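Local atomic coordinates of Two-component response regulator (Geobacillus stearothermophilus, PDB entry 6SWI), a protein that probably binds DNA through its C-terminal domain, acting as a response regulator that controls genes of an arabinan utilization system. Residues S35-Y38 against L39-I43; P101-Y104 against R105-R108; L55-I58 against R59-A63; R9-Q12 against Y13-H17. All coordinates share one frame; numbering follows the deposited sequence. Where two conformers were deposited one is given.

Contact 1. Residues S35-Y38 against L39-I43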
loop_
_atom_site.group_PDB
_atom_site.type_symbol
_atom_site.label_atom_id
_atom_site.label_comp_id
_atom_site.label_asym_id
_atom_site.label_seq_id
_atom_site.Cartn_x
_atom_site.Cartn_y
_atom_site.Cartn_z
ATOM N N SER A 35 16.003 -8.208 -16.854
ATOM C CA SER A 35 14.949 -9.155 -17.178
ATOM C C SER A 35 13.850 -9.119 -16.124
ATOM O O SER A 35 14.146 -9.204 -14.928
ATOM C CB SER A 35 15.545 -10.554 -17.187
ATOM O OG SER A 35 14.519 -11.510 -17.025
ATOM N N PRO A 36 12.577 -9.028 -16.521
ATOM C CA PRO A 36 11.503 -9.125 -15.520
ATOM C C PRO A 36 11.465 -10.454 -14.792
ATOM O O PRO A 36 11.078 -10.501 -13.617
ATOM C CB PRO A 36 10.231 -8.892 -16.347
ATOM C CG PRO A 36 10.693 -8.186 -17.588
ATOM C CD PRO A 36 12.076 -8.666 -17.861
ATOM N N VAL A 37 11.863 -11.547 -15.449
ATOM C CA VAL A 37 11.891 -12.838 -14.774
ATOM C C VAL A 37 12.963 -12.844 -13.694
ATOM O O VAL A 37 12.723 -13.280 -12.564
ATOM C CB VAL A 37 12.080 -13.978 -15.789
ATOM C CG1 VAL A 37 12.148 -15.316 -15.072
ATOM C CG2 VAL A 37 10.944 -13.973 -16.808
ATOM N N TYR A 38 14.164 -12.358 -14.021
ATOM C CA TYR A 38 15.213 -12.249 -13.013
ATOM C C TYR A 38 14.752 -11.410 -11.828
ATOM O O TYR A 38 14.913 -11.804 -10.668
ATOM C CB TYR A 38 16.464 -11.628 -13.636
ATOM C CG TYR A 38 17.612 -11.528 -12.665
ATOM C CD1 TYR A 38 18.357 -12.660 -12.322
ATOM C CD2 TYR A 38 17.950 -10.323 -12.077
ATOM C CE1 TYR A 38 19.415 -12.587 -11.420
ATOM C CE2 TYR A 38 19.006 -10.236 -11.171
ATOM C CZ TYR A 38 19.735 -11.371 -10.850
ATOM O OH TYR A 38 20.783 -11.289 -9.957
ATOM N N LEU A 39 14.162 -10.246 -12.101
ATOM C CA LEU A 39 13.735 -9.376 -11.013
ATOM C C LEU A 39 12.685 -10.055 -10.148
ATOM O O LEU A 39 12.756 -10.006 -8.914
ATOM C CB LEU A 39 13.184 -8.073 -11.582
ATOM C CG LEU A 39 12.685 -7.076 -10.532
ATOM C CD1 LEU A 39 13.806 -6.671 -9.582
ATOM C CD2 LEU A 39 12.095 -5.843 -11.200
ATOM N N SER A 40 11.692 -10.681 -10.782
ATOM C CA SER A 40 10.650 -11.380 -10.037
ATOM C C SER A 40 11.254 -12.432 -9.128
ATOM O O SER A 40 10.870 -12.556 -7.957
ATOM C CB SER A 40 9.687 -12.043 -11.020
ATOM O OG SER A 40 8.596 -12.661 -10.355
ATOM N N ARG A 41 12.197 -13.213 -9.659
ATOM C CA ARG A 41 12.805 -14.278 -8.879
ATOM C C ARG A 41 13.601 -13.723 -7.716
ATOM O O ARG A 41 13.567 -14.282 -6.612
ATOM C CB ARG A 41 13.738 -15.100 -9.756
ATOM C CG ARG A 41 13.031 -15.974 -10.748
ATOM C CD ARG A 41 14.029 -16.859 -11.485
ATOM N NE ARG A 41 14.851 -17.588 -10.524
ATOM C CZ ARG A 41 16.096 -17.265 -10.193
ATOM N NH1 ARG A 41 16.698 -16.234 -10.770
ATOM N NH2 ARG A 41 16.737 -17.974 -9.278
ATOM N N MET A 42 14.341 -12.637 -7.940
ATOM C CA MET A 42 15.195 -12.124 -6.877
ATOM C C MET A 42 14.371 -11.482 -5.771
ATOM O O MET A 42 14.697 -11.633 -4.589
ATOM C CB MET A 42 16.207 -11.140 -7.436
ATOM C CG MET A 42 17.161 -11.813 -8.392
ATOM S SD MET A 42 18.268 -12.950 -7.600
ATOM C CE MET A 42 19.410 -11.743 -6.980
ATOM N N ILE A 43 13.291 -10.775 -6.127
ATOM C CA ILE A 43 12.396 -10.240 -5.107
ATOM C C ILE A 43 11.833 -11.368 -4.254
ATOM O O ILE A 43 11.843 -11.304 -3.020
ATOM C CB ILE A 43 11.290 -9.393 -5.760
ATOM C CG1 ILE A 43 11.897 -8.116 -6.346
ATOM C CG2 ILE A 43 10.161 -9.094 -4.764
ATOM C CD1 ILE A 43 10.912 -7.273 -7.125
#
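Ser35 meets Leu39 at the first turn of helix 36-47, which by its place after helix 25-32 is probably the recognition helix of the first helix-turn-helix unit, as in AraC-type domains. Ser35 is its N-cap. Ser35 OG accepts a nearly straight bond from Tyr38 N at 3.1 Å (174°) and a weak one from Val37 N, while Ser35 O receives Leu39 N at 3.0 Å. A short hydroxyl suits this place because it can fold back onto amides that have no earlier carbonyl to use. Pro36 follows, well placed in a first turn where its missing N-H costs nothing, and its O takes Ser40 N at 2.9 Å. Val37 gives its O to Arg41 N, and its CG1 lies 4.3 Å from Arg41 CD, an aliphatic contact. Tyr38 carries most of the side-chain contact. With CG anti to the backbone N (chi1 -178°), its ring is crossed obliquely by Met42, whose CG sits over one face, a CH-pi contact with CG 3.7 Å from the ring centroid. Methionine suits the spot, since its flexible thioether can follow the ring outward; bends at chi2 and chi3 bring SD into an oblique Met-aromatic contact. The ring also touches Ile6 of helix 5-17. At the far end, Met42 CE rests 3.3 Å from Tyr38 OH.

Contact 2. Residues P101-Y104 against R105-R108; sequences PNQY and RRTR
Arg108 lies across the ring of Tyr104, one turn earlier in helix 101-108, the last helix of the domain. Arg108 CB starts 3.3 Å from Tyr104 O, the carbonyl that also receives a weak bond from Arg108 N. CG, anti to the carbonyl carbon (chi1 -65°), stays close to that same oxygen, and from there the chain runs extended. Arg108 CD passes over the middle of the Tyr104 ring, 3.4 Å from its centroid, in a CH-pi contact. Arg108 NE then comes within 3.2 Å of Tyr104 CE1, and CZ sits between CE1 and CD1, so the guanidinium lies over the rim of the ring with the two planes only 10° apart. NH1 turns back toward Tyr104 CD1, whereas NH2 lies farther off. Tyr104 itself reaches into the fold, touching Leu67 and Leu68 of helix 51-69 and meeting Phe93 edge-to-face. With an alanine in place of the tyrosine, the Arg108 chain would probably lose the surface it lies on and swing freely, and a gap would open beside Phe93. Arg105 behaves differently: its NH1 reaches Asn102 OD1 through one water, 2.8 Å from each, while NE and NH2 bond to the carbonyls of Leu67 and Leu72. One arginine is thus held by directed hydrogen bonds, the other by the apolar and flat parts of its chain against an aromatic face, where its charge probably adds attraction.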
loop_
_atom_site.group_PDB
_atom_site.type_symbol
_atom_site.label_atom_id
_atom_site.label_comp_id
_atom_site.label_asym_id
_atom_site.label_seq_id
_atom_site.Cartn_x
_atom_site.Cartn_y
_atom_site.Cartn_z
ATOM N N PRO A 101 -12.896 -0.890 4.139
ATOM C CA PRO A 101 -12.359 0.436 4.489
ATOM C C PRO A 101 -13.220 1.185 5.498
ATOM O O PRO A 101 -12.693 1.784 6.442
ATOM C CB PRO A 101 -12.282 1.144 3.131
ATOM C CG PRO A 101 -12.078 0.020 2.150
ATOM C CD PRO A 101 -12.894 -1.126 2.683
ATOM N N ASN A 102 -14.542 1.149 5.334
ATOM C CA ASN A 102 -15.387 1.891 6.261
ATOM C C ASN A 102 -15.367 1.284 7.655
ATOM O O ASN A 102 -15.349 2.015 8.650
ATOM C CB ASN A 102 -16.815 1.992 5.730
ATOM C CG ASN A 102 -16.997 3.182 4.821
ATOM O OD1 ASN A 102 -16.813 4.330 5.235
ATOM N ND2 ASN A 102 -17.355 2.919 3.571
ATOM N N GLN A 103 -15.401 -0.044 7.757
ATOM C CA GLN A 103 -15.347 -0.653 9.078
ATOM C C GLN A 103 -13.974 -0.496 9.717
ATOM O O GLN A 103 -13.878 -0.405 10.947
ATOM C CB GLN A 103 -15.788 -2.111 9.013
ATOM C CG GLN A 103 -17.306 -2.288 8.963
ATOM C CD GLN A 103 -17.993 -1.751 10.204
ATOM O OE1 GLN A 103 -19.123 -1.266 10.143
ATOM N NE2 GLN A 103 -17.309 -1.836 11.340
ATOM N N TYR A 104 -12.910 -0.454 8.913
ATOM C CA TYR A 104 -11.587 -0.139 9.447
ATOM C C TYR A 104 -11.617 1.202 10.176
ATOM O O TYR A 104 -11.143 1.325 11.313
ATOM C CB TYR A 104 -10.563 -0.141 8.300
ATOM C CG TYR A 104 -9.130 -0.082 8.775
ATOM C CD1 TYR A 104 -8.438 -1.243 9.100
ATOM C CD2 TYR A 104 -8.466 1.128 8.886
ATOM C CE1 TYR A 104 -7.127 -1.197 9.537
ATOM C CE2 TYR A 104 -7.148 1.184 9.334
ATOM C CZ TYR A 104 -6.492 0.016 9.658
ATOM O OH TYR A 104 -5.192 0.052 10.117
ATOM N N ARG A 105 -12.222 2.211 9.550
ATOM C CA ARG A 105 -12.375 3.511 10.192
ATOM C C ARG A 105 -13.253 3.437 11.431
ATOM O O ARG A 105 -12.894 3.966 12.486
ATOM C CB ARG A 105 -13.010 4.480 9.212
ATOM C CG ARG A 105 -12.024 5.305 8.497
ATOM C CD ARG A 105 -12.686 6.326 7.623
ATOM N NE ARG A 105 -11.666 7.249 7.169
ATOM C CZ ARG A 105 -11.726 7.947 6.050
ATOM N NH1 ARG A 105 -12.761 7.816 5.222
ATOM N NH2 ARG A 105 -10.726 8.755 5.753
ATOM N N ARG A 106 -14.436 2.831 11.314
ATOM C CA ARG A 106 -15.357 2.828 12.444
ATOM C C ARG A 106 -14.722 2.200 13.678
ATOM O O ARG A 106 -14.947 2.660 14.804
ATOM C CB ARG A 106 -16.660 2.128 12.069
ATOM C CG ARG A 106 -17.495 2.920 11.078
ATOM C CD ARG A 106 -18.863 2.297 10.861
ATOM N NE ARG A 106 -19.744 2.460 12.010
ATOM C CZ ARG A 106 -20.524 3.518 12.206
ATOM N NH1 ARG A 106 -20.526 4.510 11.328
ATOM N NH2 ARG A 106 -21.296 3.586 13.281
ATOM N N THR A 107 -13.907 1.165 13.489
ATOM C CA THR A 107 -13.319 0.514 14.649
ATOM C C THR A 107 -12.099 1.250 15.184
ATOM O O THR A 107 -11.857 1.215 16.397
ATOM C CB THR A 107 -12.981 -0.942 14.338
ATOM O OG1 THR A 107 -12.129 -1.009 13.187
ATOM C CG2 THR A 107 -14.258 -1.718 14.084
ATOM N N ARG A 108 -11.341 1.937 14.329
ATOM C CA ARG A 108 -10.030 2.435 14.718
ATOM C C ARG A 108 -9.885 3.945 14.790
ATOM O O ARG A 108 -8.975 4.423 15.475
ATOM C CB ARG A 108 -8.966 1.898 13.755
ATOM C CG ARG A 108 -8.810 0.393 13.836
ATOM C CD ARG A 108 -8.112 -0.127 12.610
ATOM N NE ARG A 108 -7.812 -1.556 12.666
ATOM C CZ ARG A 108 -8.713 -2.516 12.487
ATOM N NH1 ARG A 108 -9.984 -2.212 12.265
ATOM N NH2 ARG A 108 -8.338 -3.786 12.533
HETATM O O HOH W 1 -15.371 6.680 5.201
#

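Contact 3. Residues L55-I58 against R59-A63; sequences LTKI and RMEKA
Leu55 against Arg59 is a one-turn contact within helix 51-69, the long helix that probably links two helix-turn-helix units, and it lies almost at the centre of the chain. The leucine covers a face of the guanidinium: Leu55 CD2 is 3.5 Å from Arg59 NH1, while Leu55 CD1 lies 3.6 Å from Arg59 NE. Arg59 reaches this position with an extended chain whose CG is anti to the carbonyl carbon (chi1 -71°) and passes 3.2 Å from Leu55 O. Arginine suits a buried site here because its N-H groups all point outward in one plane. At the edge, a water lies in that plane, 2.8 Å from Arg59 NH1, and donates to Thr56 OG1, which also bonds to Ile52 O; Arg59 NE bonds to Phe18 O. Threonine thus supplies a hydroxyl for the water, while Thr56 CG2, its methyl, runs beside Met60 CG at 4.0 Å. Backbone bonds such as Met60 N to Thr56 O, 2.8 Å, keep the turns regular. Around them, Leu55 and Ile58 pack on Ile14 of helix 5-17, whereas Met60 faces Phe89 and Phe93 of helix 86-97.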
loop_
_atom_site.group_PDB
_atom_site.type_symbol
_atom_site.label_atom_id
_atom_site.label_comp_id
_atom_site.label_asym_id
_atom_site.label_seq_id
_atom_site.Cartn_x
_atom_site.Cartn_y
_atom_site.Cartn_z
ATOM N N LEU A 55 3.897 -4.872 -3.387
ATOM C CA LEU A 55 3.288 -3.607 -3.779
ATOM C C LEU A 55 1.919 -3.444 -3.129
ATOM O O LEU A 55 1.574 -2.363 -2.624
ATOM C CB LEU A 55 3.168 -3.578 -5.299
ATOM C CG LEU A 55 2.459 -2.380 -5.928
ATOM C CD1 LEU A 55 3.114 -1.069 -5.513
ATOM C CD2 LEU A 55 2.430 -2.531 -7.435
ATOM N N THR A 56 1.120 -4.510 -3.138
ATOM C CA THR A 56 -0.204 -4.430 -2.531
ATOM C C THR A 56 -0.108 -4.156 -1.038
ATOM O O THR A 56 -0.871 -3.348 -0.498
ATOM C CB THR A 56 -0.996 -5.708 -2.817
ATOM O OG1 THR A 56 -1.110 -5.891 -4.235
ATOM C CG2 THR A 56 -2.392 -5.654 -2.201
ATOM N N LYS A 57 0.831 -4.810 -0.355
ATOM C CA LYS A 57 0.987 -4.581 1.074
ATOM C C LYS A 57 1.336 -3.129 1.365
ATOM O O LYS A 57 0.752 -2.514 2.266
ATOM C CB LYS A 57 2.042 -5.516 1.655
ATOM C CG LYS A 57 2.203 -5.343 3.151
ATOM C CD LYS A 57 2.978 -6.491 3.750
ATOM C CE LYS A 57 4.344 -6.605 3.108
ATOM N NZ LYS A 57 5.104 -7.742 3.676
ATOM N N ILE A 58 2.271 -2.555 0.604
ATOM C CA ILE A 58 2.642 -1.156 0.805
ATOM C C ILE A 58 1.443 -0.252 0.571
ATOM O O ILE A 58 1.185 0.685 1.340
ATOM C CB ILE A 58 3.820 -0.785 -0.114
ATOM C CG1 ILE A 58 5.093 -1.479 0.353
ATOM C CG2 ILE A 58 3.996 0.721 -0.165
ATOM C CD1 ILE A 58 6.207 -1.465 -0.679
ATOM N N ARG A 59 0.685 -0.528 -0.493
ATOM C CA ARG A 59 -0.493 0.277 -0.795
ATOM C C ARG A 59 -1.534 0.199 0.310
ATOM O O ARG A 59 -2.115 1.222 0.692
ATOM C CB ARG A 59 -1.095 -0.181 -2.116
ATOM C CG ARG A 59 -0.247 0.190 -3.296
ATOM C CD ARG A 59 -0.748 -0.447 -4.565
ATOM N NE ARG A 59 -0.211 0.252 -5.719
ATOM C CZ ARG A 59 -0.306 -0.161 -6.974
ATOM N NH1 ARG A 59 -0.894 -1.311 -7.260
ATOM N NH2 ARG A 59 0.200 0.591 -7.939
ATOM N N MET A 60 -1.813 -1.004 0.811
ATOM C CA MET A 60 -2.875 -1.143 1.801
ATOM C C MET A 60 -2.463 -0.545 3.137
ATOM O O MET A 60 -3.301 0.022 3.853
ATOM C CB MET A 60 -3.280 -2.614 1.929
ATOM C CG MET A 60 -3.885 -3.206 0.645
ATOM S SD MET A 60 -5.354 -2.321 0.046
ATOM C CE MET A 60 -4.709 -1.448 -1.365
ATOM N N GLU A 61 -1.179 -0.632 3.483
ATOM C CA GLU A 61 -0.738 0.014 4.711
ATOM C C GLU A 61 -0.798 1.539 4.604
ATOM O O GLU A 61 -1.169 2.214 5.570
ATOM C CB GLU A 61 0.624 -0.513 5.143
ATOM C CG GLU A 61 0.594 -2.027 5.391
ATOM C CD GLU A 61 0.212 -2.405 6.819
ATOM O OE1 GLU A 61 -0.787 -1.860 7.339
ATOM O OE2 GLU A 61 0.894 -3.272 7.408
ATOM N N LYS A 62 -0.474 2.102 3.434
ATOM C CA LYS A 62 -0.659 3.542 3.250
ATOM C C LYS A 62 -2.135 3.912 3.316
ATOM O O LYS A 62 -2.506 4.935 3.903
ATOM C CB LYS A 62 -0.071 4.004 1.919
ATOM C CG LYS A 62 -0.236 5.492 1.675
ATOM C CD LYS A 62 0.551 6.283 2.705
ATOM C CE LYS A 62 0.523 7.749 2.398
ATOM N NZ LYS A 62 1.437 8.510 3.298
ATOM N N ALA A 63 -2.989 3.084 2.715
ATOM C CA ALA A 63 -4.421 3.354 2.768
ATOM C C ALA A 63 -4.920 3.346 4.201
ATOM O O ALA A 63 -5.728 4.195 4.590
ATOM C CB ALA A 63 -5.184 2.318 1.945
HETATM O O HOH W 2 -1.884 -3.529 -5.781
#

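Contact 4. Residues R9-Q12 against Y13-H17; sequences RARQ and YIQKH
The guanidinium of Arg11 and the amide of Gln15 are turned only 21° from parallel, the two side chains crossing one turn apart on helix 5-17. Gln15 NE2 comes to Arg11 CG at 3.6 Å and lies oblique to the guanidinium, so the touch is mainly amide against aliphatic chain. Two other flat groups meet further along. One face of the Tyr13 ring has His17 ND1 over its centre, 3.2 Å above the plane; the histidine in turn has Tyr13 OH over one face and Lys16 CB over the opposite one. His17 ND1 also gives a weak bond to Tyr13 O. The Tyr13 ring also meets that of Phe31, their planes at about 30°.

In Arg11 the first torsion (chi1 -169°), with CG anti to the backbone N, puts CG against the Gln15 amide, and the bend at chi3 keeps NE near Gln15 NE2. Gln15 CG lies 3.1 Å from Arg11 O, which also accepts Gln15 N at 2.9 Å, and the chain beyond CG runs extended to the amide. Long polar chains suit this outer side, since their methylenes can lie along the helix. Replacing Arg11 with an alanine would probably leave the Gln15 amide without the chain it lies against and freer to turn.

Ile14 is the apolar counterpart: its CG1 lies 3.2 Å from Ala10 O, and the side chain packs on Phe51 and Leu54 of helix 51-69. Small Ala10 lets Leu32 come close. Polar outside, apolar inside, this is an amphipathic helix, probably the opening helix of an AraC-type DNA-binding domain.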
loop_
_atom_site.group_PDB
_atom_site.type_symbol
_atom_site.label_atom_id
_atom_site.label_comp_id
_atom_site.label_asym_id
_atom_site.label_seq_id
_atom_site.Cartn_x
_atom_site.Cartn_y
_atom_site.Cartn_z
ATOM N N ARG A 9 17.054 -1.654 -4.766
ATOM C CA ARG A 9 16.630 -0.605 -5.691
ATOM C C ARG A 9 15.164 -0.762 -6.069
ATOM O O ARG A 9 14.424 0.228 -6.160
ATOM C CB ARG A 9 17.498 -0.633 -6.948
ATOM C CG ARG A 9 18.897 -0.075 -6.770
ATOM C CD ARG A 9 19.803 -0.473 -7.921
ATOM N NE ARG A 9 21.212 -0.275 -7.594
ATOM C CZ ARG A 9 22.215 -0.872 -8.228
ATOM N NH1 ARG A 9 21.965 -1.701 -9.227
ATOM N NH2 ARG A 9 23.467 -0.636 -7.859
ATOM N N ALA A 10 14.727 -1.999 -6.310
ATOM C CA ALA A 10 13.329 -2.222 -6.658
ATOM C C ALA A 10 12.408 -1.828 -5.512
ATOM O O ALA A 10 11.371 -1.186 -5.732
ATOM C CB ALA A 10 13.111 -3.684 -7.044
ATOM N N ARG A 11 12.763 -2.217 -4.285
ATOM C CA ARG A 11 11.924 -1.896 -3.138
ATOM C C ARG A 11 11.870 -0.395 -2.908
ATOM O O ARG A 11 10.801 0.151 -2.620
ATOM C CB ARG A 11 12.411 -2.625 -1.885
ATOM C CG ARG A 11 11.413 -2.540 -0.738
ATOM C CD ARG A 11 11.892 -3.281 0.496
ATOM N NE ARG A 11 13.033 -2.618 1.120
ATOM C CZ ARG A 11 13.599 -3.023 2.253
ATOM N NH1 ARG A 11 13.124 -4.089 2.882
ATOM N NH2 ARG A 11 14.637 -2.365 2.753
ATOM N N GLN A 12 13.003 0.291 -3.066
ATOM C CA GLN A 12 13.018 1.746 -2.937
ATOM C C GLN A 12 12.088 2.395 -3.950
ATOM O O GLN A 12 11.368 3.348 -3.625
ATOM C CB GLN A 12 14.431 2.266 -3.166
ATOM C CG GLN A 12 15.346 2.170 -1.978
ATOM C CD GLN A 12 16.748 2.642 -2.313
ATOM O OE1 GLN A 12 17.172 2.591 -3.471
ATOM N NE2 GLN A 12 17.475 3.101 -1.303
ATOM N N TYR A 13 12.111 1.908 -5.194
ATOM C CA TYR A 13 11.279 2.487 -6.238
ATOM C C TYR A 13 9.801 2.274 -5.935
ATOM O O TYR A 13 8.995 3.203 -6.067
ATOM C CB TYR A 13 11.648 1.894 -7.606
ATOM C CG TYR A 13 11.069 2.703 -8.741
ATOM C CD1 TYR A 13 11.755 3.792 -9.263
ATOM C CD2 TYR A 13 9.811 2.413 -9.253
ATOM C CE1 TYR A 13 11.222 4.550 -10.278
ATOM C CE2 TYR A 13 9.266 3.174 -10.266
ATOM C CZ TYR A 13 9.979 4.242 -10.772
ATOM O OH TYR A 13 9.456 5.019 -11.776
ATOM N N ILE A 14 9.435 1.062 -5.505
ATOM C CA ILE A 14 8.054 0.769 -5.140
ATOM C C ILE A 14 7.616 1.642 -3.969
ATOM O O ILE A 14 6.487 2.151 -3.938
ATOM C CB ILE A 14 7.908 -0.733 -4.828
ATOM C CG1 ILE A 14 8.221 -1.584 -6.061
ATOM C CG2 ILE A 14 6.512 -1.045 -4.316
ATOM C CD1 ILE A 14 8.605 -3.002 -5.695
ATOM N N GLN A 15 8.505 1.823 -2.987
ATOM C CA GLN A 15 8.173 2.632 -1.776
ATOM C C GLN A 15 7.865 4.079 -2.178
ATOM O O GLN A 15 7.040 4.727 -1.511
ATOM C CB GLN A 15 9.299 2.555 -0.738
ATOM C CG GLN A 15 9.378 1.201 -0.045
ATOM C CD GLN A 15 10.627 0.975 0.774
ATOM O OE1 GLN A 15 11.659 1.611 0.579
ATOM N NE2 GLN A 15 10.542 0.034 1.694
ATOM N N LYS A 16 8.515 4.569 -3.229
ATOM C CA LYS A 16 8.277 5.931 -3.688
ATOM C C LYS A 16 7.093 6.046 -4.635
ATOM O O LYS A 16 6.447 7.101 -4.668
ATOM C CB LYS A 16 9.523 6.487 -4.386
ATOM C CG LYS A 16 10.519 7.167 -3.458
ATOM C CD LYS A 16 11.509 8.032 -4.227
ATOM C CE LYS A 16 12.426 7.194 -5.087
ATOM N NZ LYS A 16 13.504 8.004 -5.723
ATOM N N HIS A 17 6.786 4.998 -5.406
ATOM C CA HIS A 17 5.883 5.122 -6.544
ATOM C C HIS A 17 4.644 4.248 -6.458
ATOM O O HIS A 17 3.928 4.114 -7.454
ATOM C CB HIS A 17 6.636 4.901 -7.855
ATOM C CG HIS A 17 7.582 6.006 -8.158
ATOM N ND1 HIS A 17 8.951 5.860 -8.147
ATOM C CD2 HIS A 17 7.342 7.312 -8.413
ATOM C CE1 HIS A 17 9.511 7.024 -8.417
ATOM N NE2 HIS A 17 8.556 7.921 -8.584
#

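Contact 4 joins two of the others. Ala10 CB meets Leu39 CD1 of contact 1 at 4.0 Å, and Ile14 CG2 meets Leu55 CD1 of contact 3 at 3.6 Å, so helix 5-17 packs against both the probable recognition helix and the long central one. Contacts 1 and 3 do not touch, their nearest atoms being about 8 Å apart. Contact 2 stands apart: its nearest atoms lie about 6 Å from contact 3, and its centre is 36 Å from that of contact 1, on the opposite side of the chain's centre. Along the chain, helix 51-69 with contact 3 comes between the helices of contacts 1 and 2, and contact 2 lies on the last helix.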